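Local coordinates for probable acetyltransferase (PDB 3EXN), which binds acetyl coenzyme A and, as a member of the GCN5-related N-acetyltransferase (GNAT) family, probably transfers the acetyl group to an acceptor, at residues 70-75 with 95-100; 23-28 with 64-69; 10-15 with 103-108; 77-82 with 89-94. All blocks are in the same frame, centred on the assembly; numbering follows the deposited sequence.

Interaction 1 of 4, residues 70-75 with 95-100; sequences GQEPVG and LIREDH. With ACO (acetyl coenzyme *a), chain C.
Gly75 and Ile96 form an antiparallel non-hydrogen-bonded pair at the open end of the hairpin 72-81/89-96, the central hairpin of the GNAT fold. Packing is tight here: Gly75 CA lies 3.0 Å from Leu95 O, and Arg97 N donates to Val74 O at 2.9 Å. Val74 and Gly75 together face Leu67 of the neighbouring strand 62-69 in a classic beta bulge. Beside it, Val74 CG1 sits over the centre of one face of the His100 ring, a CH-pi contact of 3.8 Å to the centroid. The outer side is polar and reaches solvent. Arg97 NH1 meets the anti lone pair of Glu72 OE2 in the guanidinium plane (2.9 Å, 170°), with the carboxylate turned almost perpendicular to that plane, and makes a weak bond to Pro73 O. Arg97 NE and NH2 grip the two oxygens of Asp99 side-on; Asp99 OD1 also accepts from His100 ND1. A water links Glu72 OE2 to Arg97 NH2, and Arg27 of helix 22-30 is a second cation for Glu72. On the side of the cofactor, Ile96 N donates to O9P of acetyl coenzyme A at 2.8 Å, nearly straight at 172°.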
# COMPACT_ATOMS: atom_id res chain seq x y z
N GLY A 70 -3.00 -16.96 5.31
CA GLY A 70 -2.40 -18.29 5.17
C GLY A 70 -1.41 -18.24 4.01
O GLY A 70 -0.51 -17.41 4.03
N GLN A 71 -1.62 -19.09 3.01
CA GLN A 71 -0.77 -19.14 1.80
C GLN A 71 -1.23 -18.26 0.64
O GLN A 71 -0.59 -18.23 -0.42
CB GLN A 71 -0.70 -20.58 1.26
CG GLN A 71 0.03 -21.50 2.17
CD GLN A 71 1.45 -21.03 2.40
OE1 GLN A 71 1.73 -20.36 3.41
NE2 GLN A 71 2.35 -21.36 1.47
N GLU A 72 -2.35 -17.57 0.82
CA GLU A 72 -2.93 -16.83 -0.29
C GLU A 72 -2.53 -15.37 -0.23
O GLU A 72 -2.80 -14.72 0.77
CB GLU A 72 -4.45 -16.97 -0.25
CG GLU A 72 -5.15 -16.50 -1.55
CD GLU A 72 -4.85 -17.40 -2.78
OE1 GLU A 72 -4.42 -18.56 -2.62
OE2 GLU A 72 -5.07 -16.92 -3.91
N PRO A 73 -1.88 -14.86 -1.30
CA PRO A 73 -1.55 -13.43 -1.35
C PRO A 73 -2.78 -12.63 -1.69
O PRO A 73 -3.38 -12.85 -2.77
CB PRO A 73 -0.52 -13.34 -2.47
CG PRO A 73 -0.77 -14.51 -3.32
CD PRO A 73 -1.49 -15.56 -2.54
N VAL A 74 -3.15 -11.70 -0.81
CA VAL A 74 -4.41 -10.98 -0.91
C VAL A 74 -4.23 -9.46 -0.91
O VAL A 74 -5.20 -8.72 -0.89
CB VAL A 74 -5.43 -11.35 0.24
CG1 VAL A 74 -5.75 -12.84 0.21
CG2 VAL A 74 -4.90 -10.93 1.61
N GLY A 75 -3.00 -9.00 -1.01
CA GLY A 75 -2.77 -7.55 -1.13
C GLY A 75 -1.31 -7.20 -1.06
O GLY A 75 -0.44 -8.09 -1.04
N LEU A 95 -3.13 -1.87 -1.29
CA LEU A 95 -4.03 -2.52 -2.21
C LEU A 95 -4.53 -3.85 -1.60
O LEU A 95 -3.74 -4.68 -1.20
CB LEU A 95 -3.31 -2.74 -3.55
CG LEU A 95 -4.08 -3.54 -4.62
CD1 LEU A 95 -5.45 -2.93 -4.86
CD2 LEU A 95 -3.28 -3.56 -5.95
N ILE A 96 -5.84 -4.04 -1.54
CA ILE A 96 -6.44 -5.35 -1.22
C ILE A 96 -7.00 -5.90 -2.51
O ILE A 96 -7.72 -5.20 -3.27
CB ILE A 96 -7.55 -5.22 -0.13
CG1 ILE A 96 -7.04 -4.56 1.16
CG2 ILE A 96 -8.23 -6.59 0.14
CD1 ILE A 96 -5.90 -5.36 1.84
N ARG A 97 -6.66 -7.16 -2.80
CA ARG A 97 -7.11 -7.84 -3.99
C ARG A 97 -8.63 -7.75 -4.07
O ARG A 97 -9.33 -7.90 -3.06
CB ARG A 97 -6.67 -9.32 -3.92
CG ARG A 97 -6.22 -9.94 -5.19
CD ARG A 97 -5.73 -11.35 -4.93
NE ARG A 97 -6.83 -12.30 -4.74
CZ ARG A 97 -6.66 -13.59 -4.44
NH1 ARG A 97 -5.45 -14.10 -4.27
NH2 ARG A 97 -7.73 -14.39 -4.36
N GLU A 98 -9.13 -7.57 -5.29
CA GLU A 98 -10.46 -7.05 -5.48
C GLU A 98 -11.52 -8.00 -4.91
O GLU A 98 -12.51 -7.54 -4.31
CB GLU A 98 -10.66 -6.79 -6.97
CG GLU A 98 -11.68 -5.75 -7.29
CD GLU A 98 -11.61 -5.33 -8.76
OE1 GLU A 98 -10.57 -4.84 -9.23
OE2 GLU A 98 -12.65 -5.46 -9.40
N ASP A 99 -11.30 -9.32 -5.03
CA ASP A 99 -12.21 -10.29 -4.43
C ASP A 99 -12.21 -10.38 -2.89
O ASP A 99 -13.05 -11.08 -2.33
CB ASP A 99 -12.05 -11.70 -5.02
CG ASP A 99 -10.66 -12.28 -4.83
OD1 ASP A 99 -9.75 -11.63 -4.27
OD2 ASP A 99 -10.46 -13.42 -5.31
N HIS A 100 -11.29 -9.68 -2.22
CA HIS A 100 -11.18 -9.69 -0.76
C HIS A 100 -11.45 -8.32 -0.12
O HIS A 100 -11.23 -8.13 1.08
CB HIS A 100 -9.78 -10.20 -0.35
CG HIS A 100 -9.63 -11.68 -0.45
ND1 HIS A 100 -9.25 -12.31 -1.62
CD2 HIS A 100 -9.79 -12.66 0.47
CE1 HIS A 100 -9.22 -13.62 -1.42
NE2 HIS A 100 -9.54 -13.86 -0.17
O5B ACO C . -12.69 -0.71 5.39
P1A ACO C . -11.95 -2.12 4.94
O1A ACO C . -13.04 -3.16 4.67
O2A ACO C . -10.74 -2.32 5.84
O3A ACO C . -11.38 -1.63 3.49
P2A ACO C . -10.65 -2.59 2.45
O4A ACO C . -11.61 -2.66 1.25
O5A ACO C . -10.27 -3.91 3.06
O6A ACO C . -9.35 -1.63 2.13
CBP ACO C . -8.67 -0.14 0.28
CCP ACO C . -9.44 -0.29 1.60
CDP ACO C . -7.21 -0.37 0.62
CEP ACO C . -8.82 1.27 -0.30
CAP ACO C . -9.17 -1.19 -0.75
OAP ACO C . -10.57 -0.97 -1.08
C9P ACO C . -8.42 -1.15 -2.07
O9P ACO C . -7.44 -1.85 -2.28
N8P ACO C . -8.91 -0.34 -3.01
C7P ACO C . -8.35 -0.25 -4.37
C6P ACO C . -6.91 0.24 -4.42
C5P ACO C . -6.77 1.60 -3.77
O5P ACO C . -7.59 2.52 -3.97
N4P ACO C . -5.70 1.74 -2.95
C3P ACO C . -5.42 2.98 -2.28
C2P ACO C . -4.51 3.86 -3.09
S1P ACO C . -4.10 5.40 -2.25
C ACO C . -2.91 4.74 -1.24
O ACO C . -2.67 3.57 -1.30
CH3 ACO C . -2.15 5.63 -0.26
O HOH W 1 -7.46 -17.63 -4.77

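Interaction 2 of 4, residues 23-28 with 64-69; sequences PLLHRV and AFLLFL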
# COMPACT_ATOMS: atom_id res chain seq x y z
N PRO A 23 6.27 -12.97 -9.41
CA PRO A 23 5.09 -13.63 -9.95
C PRO A 23 3.82 -13.54 -9.07
O PRO A 23 2.71 -13.40 -9.61
CB PRO A 23 5.56 -15.08 -10.09
CG PRO A 23 7.05 -14.97 -10.22
CD PRO A 23 7.43 -13.87 -9.31
N LEU A 24 3.99 -13.59 -7.75
CA LEU A 24 2.87 -13.49 -6.80
C LEU A 24 2.33 -12.06 -6.77
O LEU A 24 1.12 -11.83 -6.72
CB LEU A 24 3.30 -13.89 -5.39
CG LEU A 24 3.81 -15.29 -5.14
CD1 LEU A 24 4.05 -15.47 -3.63
CD2 LEU A 24 2.81 -16.34 -5.63
N LEU A 25 3.22 -11.08 -6.76
CA LEU A 25 2.75 -9.69 -6.74
C LEU A 25 2.08 -9.33 -8.07
O LEU A 25 1.03 -8.64 -8.11
CB LEU A 25 3.90 -8.74 -6.44
CG LEU A 25 3.50 -7.26 -6.40
CD1 LEU A 25 2.37 -7.02 -5.36
CD2 LEU A 25 4.71 -6.37 -6.05
N HIS A 26 2.64 -9.87 -9.15
CA HIS A 26 2.01 -9.71 -10.47
C HIS A 26 0.59 -10.22 -10.49
O HIS A 26 -0.30 -9.55 -11.03
CB HIS A 26 2.87 -10.35 -11.55
CG HIS A 26 2.36 -10.20 -12.94
ND1 HIS A 26 1.80 -11.25 -13.64
CD2 HIS A 26 2.38 -9.15 -13.80
CE1 HIS A 26 1.50 -10.85 -14.87
NE2 HIS A 26 1.87 -9.59 -15.00
N ARG A 27 0.36 -11.40 -9.93
CA ARG A 27 -0.98 -11.97 -9.85
C ARG A 27 -1.90 -11.10 -8.99
O ARG A 27 -3.03 -10.89 -9.37
CB ARG A 27 -0.93 -13.42 -9.31
CG ARG A 27 -2.29 -14.03 -9.08
CD ARG A 27 -2.24 -15.55 -8.75
NE ARG A 27 -3.59 -16.10 -8.64
CZ ARG A 27 -4.19 -16.47 -7.50
NH1 ARG A 27 -3.56 -16.41 -6.31
NH2 ARG A 27 -5.44 -16.97 -7.55
N VAL A 28 -1.43 -10.57 -7.85
CA VAL A 28 -2.26 -9.69 -7.02
C VAL A 28 -2.73 -8.49 -7.84
O VAL A 28 -3.92 -8.10 -7.79
CB VAL A 28 -1.52 -9.20 -5.74
CG1 VAL A 28 -2.25 -8.04 -5.02
CG2 VAL A 28 -1.32 -10.37 -4.76
N ALA A 64 8.03 -2.68 2.24
CA ALA A 64 7.01 -3.21 1.35
C ALA A 64 6.73 -4.67 1.68
O ALA A 64 7.68 -5.43 1.98
CB ALA A 64 7.43 -3.05 -0.16
N PHE A 65 5.44 -5.04 1.60
CA PHE A 65 4.96 -6.34 2.06
C PHE A 65 3.93 -6.92 1.12
O PHE A 65 3.00 -6.21 0.69
CB PHE A 65 4.27 -6.20 3.42
CG PHE A 65 5.10 -5.52 4.44
CD1 PHE A 65 5.94 -6.25 5.31
CD2 PHE A 65 5.06 -4.13 4.53
CE1 PHE A 65 6.72 -5.59 6.27
CE2 PHE A 65 5.84 -3.46 5.48
CZ PHE A 65 6.69 -4.20 6.33
N LEU A 66 4.04 -8.22 0.82
CA LEU A 66 2.87 -8.97 0.41
C LEU A 66 1.97 -9.28 1.62
O LEU A 66 2.47 -9.60 2.71
CB LEU A 66 3.29 -10.26 -0.29
CG LEU A 66 3.42 -10.22 -1.80
CD1 LEU A 66 4.00 -11.58 -2.19
CD2 LEU A 66 2.09 -9.96 -2.56
N LEU A 67 0.66 -9.18 1.43
CA LEU A 67 -0.35 -9.42 2.49
C LEU A 67 -0.95 -10.78 2.29
O LEU A 67 -1.43 -11.10 1.20
CB LEU A 67 -1.40 -8.29 2.50
CG LEU A 67 -0.87 -6.86 2.55
CD1 LEU A 67 -2.03 -5.85 2.54
CD2 LEU A 67 0.01 -6.62 3.75
N PHE A 68 -0.81 -11.63 3.32
CA PHE A 68 -1.18 -13.04 3.19
C PHE A 68 -2.30 -13.40 4.14
O PHE A 68 -2.29 -13.03 5.30
CB PHE A 68 0.02 -13.97 3.46
CG PHE A 68 0.94 -14.17 2.25
CD1 PHE A 68 0.66 -15.10 1.25
CD2 PHE A 68 2.12 -13.43 2.16
CE1 PHE A 68 1.52 -15.28 0.15
CE2 PHE A 68 3.04 -13.63 1.06
CZ PHE A 68 2.72 -14.52 0.06
N LEU A 69 -3.22 -14.18 3.63
CA LEU A 69 -4.13 -14.96 4.52
C LEU A 69 -3.73 -16.42 4.34
O LEU A 69 -4.07 -17.05 3.33
CB LEU A 69 -5.60 -14.72 4.18
CG LEU A 69 -6.23 -13.39 4.61
CD1 LEU A 69 -7.64 -13.28 4.09
CD2 LEU A 69 -6.18 -13.15 6.13
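Leu66 reaches out from strand 64-69 into the side of helix 23-28 and has the largest share of the buried surface, its two methyl branches meeting different helix residues. CD1 takes the outer side, 4.0 Å from Leu24 CB and 4.1 Å from Leu24 CD1, the two side chains crossing at about a right angle. CD2 takes the inner side, where Leu25 CD1 and Val28 CG2 each approach it to 4.1 Å; the Val28 side chain slides past Leu66 in the opposite direction. Here the first helix of the GNAT fold, 22-30, packs against the face of the sheet turned away from helix 105-115. The axes of the two short segments approach to 10.1 Å and run at 71° to each other, and no hydrogen bond joins the segments. Leu24, the other large contributor, has CG anti to its carbonyl carbon (chi1 -62°). Its CD1 touches Phe68 CZ at 4.0 Å, coming in at the ring edge near the ring plane, on the side where Leu24 is exposed and Phe68 partly so. Leu25, by contrast, is buried: beyond Leu66 it packs on Tyr76 of strand 72-81 and on Val49 and Leu53 of helix 46-57. Val28 likewise extends the apolar layer, onto Pro73.

Interaction 3 of 4, residues 10-15 with 103-108; sequences LTLDLA and RGLGRQ. With ACO (acetyl coenzyme *a), chain C.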
# COMPACT_ATOMS: atom_id res chain seq x y z
N LEU A 10 -8.39 -15.23 9.65
CA LEU A 10 -8.73 -13.89 10.14
C LEU A 10 -7.52 -12.97 10.22
O LEU A 10 -7.66 -11.78 9.93
CB LEU A 10 -9.38 -13.96 11.54
CG LEU A 10 -10.66 -14.79 11.65
CD1 LEU A 10 -11.06 -14.94 13.18
CD2 LEU A 10 -11.73 -14.16 10.83
N THR A 11 -6.36 -13.51 10.61
CA THR A 11 -5.17 -12.71 10.91
C THR A 11 -4.36 -12.58 9.62
O THR A 11 -4.06 -13.56 8.97
CB THR A 11 -4.28 -13.37 12.01
OG1 THR A 11 -5.04 -13.48 13.25
CG2 THR A 11 -3.04 -12.52 12.28
N LEU A 12 -4.01 -11.34 9.28
CA LEU A 12 -3.37 -11.03 8.02
C LEU A 12 -1.90 -10.94 8.34
O LEU A 12 -1.53 -10.16 9.23
CB LEU A 12 -3.92 -9.66 7.52
CG LEU A 12 -3.67 -9.19 6.11
CD1 LEU A 12 -4.38 -10.05 5.05
CD2 LEU A 12 -4.05 -7.72 6.08
N ASP A 13 -1.08 -11.68 7.61
CA ASP A 13 0.39 -11.63 7.76
C ASP A 13 1.07 -10.68 6.77
O ASP A 13 0.76 -10.66 5.57
CB ASP A 13 0.98 -13.00 7.62
CG ASP A 13 0.44 -13.98 8.68
OD1 ASP A 13 0.21 -13.54 9.83
OD2 ASP A 13 0.27 -15.17 8.35
N LEU A 14 2.04 -9.93 7.28
CA LEU A 14 2.75 -8.95 6.45
C LEU A 14 4.13 -9.55 6.20
O LEU A 14 4.97 -9.54 7.11
CB LEU A 14 2.85 -7.62 7.22
CG LEU A 14 1.69 -6.62 7.08
CD1 LEU A 14 0.34 -7.17 7.55
CD2 LEU A 14 2.01 -5.38 7.82
N ALA A 15 4.30 -10.11 4.99
CA ALA A 15 5.53 -10.78 4.52
C ALA A 15 6.39 -9.77 3.73
O ALA A 15 6.01 -9.33 2.66
CB ALA A 15 5.19 -12.00 3.62
N ARG A 103 -13.90 -6.38 3.79
CA ARG A 103 -13.95 -7.35 4.90
C ARG A 103 -13.04 -6.88 6.03
O ARG A 103 -12.72 -7.65 6.92
CB ARG A 103 -13.49 -8.74 4.46
CG ARG A 103 -14.00 -9.20 3.10
CD ARG A 103 -13.74 -10.70 2.86
NE ARG A 103 -12.45 -11.15 3.42
CZ ARG A 103 -12.11 -12.43 3.60
NH1 ARG A 103 -10.93 -12.73 4.12
NH2 ARG A 103 -12.93 -13.40 3.27
N GLY A 104 -12.62 -5.63 5.99
CA GLY A 104 -11.75 -5.09 7.01
C GLY A 104 -10.26 -5.35 6.88
O GLY A 104 -9.50 -4.96 7.78
N LEU A 105 -9.82 -5.96 5.78
CA LEU A 105 -8.40 -6.28 5.64
C LEU A 105 -7.49 -5.04 5.44
O LEU A 105 -6.34 -5.03 5.92
CB LEU A 105 -8.19 -7.28 4.52
CG LEU A 105 -8.87 -8.63 4.68
CD1 LEU A 105 -8.72 -9.40 3.42
CD2 LEU A 105 -8.33 -9.48 5.87
N GLY A 106 -8.03 -4.00 4.80
CA GLY A 106 -7.29 -2.74 4.59
C GLY A 106 -6.99 -2.12 5.94
O GLY A 106 -5.82 -1.75 6.22
N ARG A 107 -8.01 -2.06 6.80
CA ARG A 107 -7.80 -1.50 8.14
C ARG A 107 -6.81 -2.34 8.97
O ARG A 107 -5.93 -1.81 9.64
CB ARG A 107 -9.14 -1.37 8.92
CG ARG A 107 -8.88 -0.90 10.35
CD ARG A 107 -10.15 -0.59 11.16
NE ARG A 107 -9.81 -0.37 12.57
CZ ARG A 107 -9.26 0.75 13.08
NH1 ARG A 107 -8.96 1.81 12.32
NH2 ARG A 107 -9.00 0.82 14.39
N GLN A 108 -6.92 -3.65 8.88
CA GLN A 108 -6.05 -4.53 9.65
C GLN A 108 -4.58 -4.34 9.21
O GLN A 108 -3.68 -4.29 10.08
CB GLN A 108 -6.45 -6.00 9.49
CG GLN A 108 -5.71 -6.92 10.50
CD GLN A 108 -5.98 -8.39 10.34
OE1 GLN A 108 -7.03 -8.83 9.81
NE2 GLN A 108 -5.03 -9.17 10.76
O5B ACO C . -12.69 -0.71 5.39
P1A ACO C . -11.95 -2.12 4.94
O1A ACO C . -13.04 -3.16 4.67
O2A ACO C . -10.74 -2.32 5.84
O3A ACO C . -11.38 -1.63 3.49
P2A ACO C . -10.65 -2.59 2.45
O4A ACO C . -11.61 -2.66 1.25
O5A ACO C . -10.27 -3.91 3.06
O6A ACO C . -9.35 -1.63 2.13
CBP ACO C . -8.67 -0.14 0.28
CCP ACO C . -9.44 -0.29 1.60
CDP ACO C . -7.21 -0.37 0.62
CEP ACO C . -8.82 1.27 -0.30
CAP ACO C . -9.17 -1.19 -0.75
OAP ACO C . -10.57 -0.97 -1.08
C9P ACO C . -8.42 -1.15 -2.07
O9P ACO C . -7.44 -1.85 -2.28
N8P ACO C . -8.91 -0.34 -3.01
C7P ACO C . -8.35 -0.25 -4.37
C6P ACO C . -6.91 0.24 -4.42
C5P ACO C . -6.77 1.60 -3.77
O5P ACO C . -7.59 2.52 -3.97
N4P ACO C . -5.70 1.74 -2.95
C3P ACO C . -5.42 2.98 -2.28
C2P ACO C . -4.51 3.86 -3.09
S1P ACO C . -4.10 5.40 -2.25
C ACO C . -2.91 4.74 -1.24
O ACO C . -2.67 3.57 -1.30
CH3 ACO C . -2.15 5.63 -0.26
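Leu12 and Gln108 bring the two backbones nearest, with CA atoms 7.2 Å apart, where segment 10-15 passes the first turn of helix 105-115. Gly104 occupies the N-cap position, and its O accepts from Gln108 N to close that turn. Leu12 is the main apolar partner. Its CG stands anti to the backbone N (chi1 -168°); of the two branches beyond it, CD1 meets Leu105 CD2 at 4.1 Å, while CD2 lies 3.5 Å from Leu105 O. Gln108, at the end of the same turn, reaches over on an extended chain, laying its amide group beside the backbone at Leu10 to Leu12; Gln108 CD is 3.7 Å from Leu12 CB. Away from this packing, the helix start carries the Q-x-x-G-x-G pyrophosphate loop of GNAT enzymes. Gly104 N donates to O1A of acetyl coenzyme A at 2.8 Å, Gly106 N to O5A at 2.8 Å and Arg107 N to O2A at 2.9 Å, and the positive end of the helix probably adds favourable electrostatics for the phosphates. At Gly106 the cofactor runs directly against the backbone. Leu12 also packs on Leu69 of strand 62-69 and on Ala109 of helix 105-115, while Asp13 is hydrogen-bonded through its backbone to Phe68, joining outermost strand 13-16 to the sheet.

Interaction 4 of 4, residues 77-82 with 89-94; sequences LDAKLG and ATLSLL. With ACO (acetyl coenzyme *a), chain C.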
# COMPACT_ATOMS: atom_id res chain seq x y z
N LEU A 77 1.35 -3.73 0.42
CA LEU A 77 1.49 -2.48 1.17
C LEU A 77 2.92 -1.97 0.94
O LEU A 77 3.87 -2.74 1.07
CB LEU A 77 1.18 -2.67 2.67
CG LEU A 77 1.26 -1.48 3.65
CD1 LEU A 77 0.35 -1.69 4.87
CD2 LEU A 77 2.74 -1.19 4.09
N ASP A 78 3.06 -0.69 0.58
CA ASP A 78 4.40 -0.13 0.21
C ASP A 78 4.50 1.21 0.86
O ASP A 78 3.65 2.06 0.63
CB ASP A 78 4.53 -0.03 -1.35
CG ASP A 78 5.98 0.18 -1.85
OD1 ASP A 78 6.84 0.77 -1.13
OD2 ASP A 78 6.26 -0.23 -2.99
N ALA A 79 5.51 1.38 1.70
CA ALA A 79 5.79 2.64 2.39
C ALA A 79 7.28 2.99 2.34
O ALA A 79 8.15 2.14 2.06
CB ALA A 79 5.29 2.54 3.82
N LYS A 80 7.58 4.25 2.57
CA LYS A 80 8.95 4.79 2.64
C LYS A 80 9.14 5.54 3.98
O LYS A 80 8.44 6.54 4.25
CB LYS A 80 9.19 5.78 1.49
CG LYS A 80 10.57 6.42 1.43
CD LYS A 80 11.67 5.39 1.32
CE LYS A 80 13.04 6.03 1.33
NZ LYS A 80 13.42 6.55 -0.02
N LEU A 81 10.08 5.08 4.79
CA LEU A 81 10.51 5.80 5.99
C LEU A 81 11.41 6.99 5.60
O LEU A 81 12.24 6.87 4.70
CB LEU A 81 11.27 4.86 6.93
CG LEU A 81 10.61 3.54 7.34
CD1 LEU A 81 11.56 2.71 8.26
CD2 LEU A 81 9.27 3.85 8.02
N GLY A 82 11.30 8.11 6.31
CA GLY A 82 12.21 9.22 6.08
C GLY A 82 11.76 10.16 4.96
O GLY A 82 12.55 11.02 4.53
N ALA A 89 7.10 8.98 7.83
CA ALA A 89 6.94 7.86 6.87
C ALA A 89 5.79 8.20 5.95
O ALA A 89 4.91 8.96 6.33
CB ALA A 89 6.65 6.52 7.62
N THR A 90 5.75 7.56 4.76
CA THR A 90 4.67 7.83 3.82
C THR A 90 4.27 6.52 3.22
O THR A 90 5.13 5.75 2.78
CB THR A 90 5.10 8.78 2.67
OG1 THR A 90 5.42 10.07 3.19
CG2 THR A 90 4.03 8.92 1.57
N LEU A 91 2.97 6.27 3.23
CA LEU A 91 2.39 5.11 2.57
C LEU A 91 2.07 5.55 1.12
O LEU A 91 1.28 6.47 0.89
CB LEU A 91 1.10 4.64 3.33
CG LEU A 91 0.30 3.44 2.75
CD1 LEU A 91 1.05 2.21 3.00
CD2 LEU A 91 -1.10 3.41 3.45
N SER A 92 2.69 4.87 0.14
CA SER A 92 2.46 5.14 -1.30
C SER A 92 1.46 4.22 -1.97
O SER A 92 0.89 4.59 -2.98
CB SER A 92 3.80 5.09 -2.09
OG SER A 92 4.37 3.79 -2.10
N LEU A 93 1.24 3.05 -1.41
CA LEU A 93 0.25 2.11 -1.95
C LEU A 93 -0.22 1.12 -0.88
O LEU A 93 0.59 0.42 -0.23
CB LEU A 93 0.83 1.36 -3.16
CG LEU A 93 -0.12 0.47 -3.93
CD1 LEU A 93 -1.36 1.25 -4.39
CD2 LEU A 93 0.64 -0.17 -5.10
N LEU A 94 -1.55 1.05 -0.72
CA LEU A 94 -2.21 -0.04 0.00
C LEU A 94 -3.29 -0.62 -0.94
O LEU A 94 -4.20 0.07 -1.38
CB LEU A 94 -2.85 0.49 1.29
CG LEU A 94 -3.69 -0.51 2.11
CD1 LEU A 94 -2.98 -1.85 2.52
CD2 LEU A 94 -4.26 0.19 3.37
O5B ACO C . -12.69 -0.71 5.39
P1A ACO C . -11.95 -2.12 4.94
O1A ACO C . -13.04 -3.16 4.67
O2A ACO C . -10.74 -2.32 5.84
O3A ACO C . -11.38 -1.63 3.49
P2A ACO C . -10.65 -2.59 2.45
O4A ACO C . -11.61 -2.66 1.25
O5A ACO C . -10.27 -3.91 3.06
O6A ACO C . -9.35 -1.63 2.13
CBP ACO C . -8.67 -0.14 0.28
CCP ACO C . -9.44 -0.29 1.60
CDP ACO C . -7.21 -0.37 0.62
CEP ACO C . -8.82 1.27 -0.30
CAP ACO C . -9.17 -1.19 -0.75
OAP ACO C . -10.57 -0.97 -1.08
C9P ACO C . -8.42 -1.15 -2.07
O9P ACO C . -7.44 -1.85 -2.28
N8P ACO C . -8.91 -0.34 -3.01
C7P ACO C . -8.35 -0.25 -4.37
C6P ACO C . -6.91 0.24 -4.42
C5P ACO C . -6.77 1.60 -3.77
O5P ACO C . -7.59 2.52 -3.97
N4P ACO C . -5.70 1.74 -2.95
C3P ACO C . -5.42 2.98 -2.28
C2P ACO C . -4.51 3.86 -3.09
S1P ACO C . -4.10 5.40 -2.25
C ACO C . -2.91 4.74 -1.24
O ACO C . -2.67 3.57 -1.30
CH3 ACO C . -2.15 5.63 -0.26
O HOH W 2 6.60 3.45 -0.71
O HOH W 3 4.70 2.03 -4.37
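Asp78 and Leu93 form a hydrogen-bonded pair in this antiparallel hairpin, the axes of whose short segments approach to 4.6 Å at an angle of 155°. The register slips by one residue at the beta bulge in the fourth strand that is a hallmark of the GNAT fold: Ser92 and Leu93 both face Asp78, whose O accepts from Ser92 N at 3.0 Å and weakly from Leu93 N at 3.3 Å. Beyond the bulge, Lys80 and Thr90 exchange two backbone bonds. On the face of Leu77, Ala79 and Leu91, the Leu91 CG is anti to its backbone N (chi1 178°), and its CD1 touches Leu77 CG at 3.8 Å, the two side chains crossing at about a right angle. Leu77 CD1 meets Leu94 CD1 at 4.1 Å, and near the turn Leu81 CD2 packs on Ala89 CB at 3.8 Å. Phe113 and Leu110 of helix 105-115 cover this apolar face. The face of Asp78, Lys80 and Thr90, shared by Leu93, is more polar: two waters connect the Asp78 carboxylate with Ser92 OG, one bound only weakly to Asp78 OD2, which also binds Tyr76 OH and Arg62. The bulged strand then presents Leu94 to the cofactor. Leu94 O accepts from the pantetheine N4P at 2.7 Å, and Leu94 N donates to the acetyl oxygen O of acetyl coenzyme A at 2.8 Å, a bond that probably polarises the thioester carbonyl.

How the interactions relate
All four contacts reach one mixed sheet. Interactions 1 and 4 lie on the same hairpin, 72-81 with 89-96, their centres about 18 Å apart; interaction 4 is nested inside the loop that interaction 1 closes. Interaction 2 closes earlier in the chain, its centre about 7 Å from that of interaction 1, on neighbouring strand 62-69. Interaction 3 encloses the other three, bringing segment 10-15, which holds part of outermost strand 13-16, to helix 105-115. Helix 22-30 covers one face of the sheet and helix 105-115 the other. Interaction 1 binds the cofactor's pantetheine, interaction 3 its pyrophosphate, and interaction 4 both pantetheine and acetyl oxygen; in interaction 2 the Val28 side chain is about 9 Å from the cofactor.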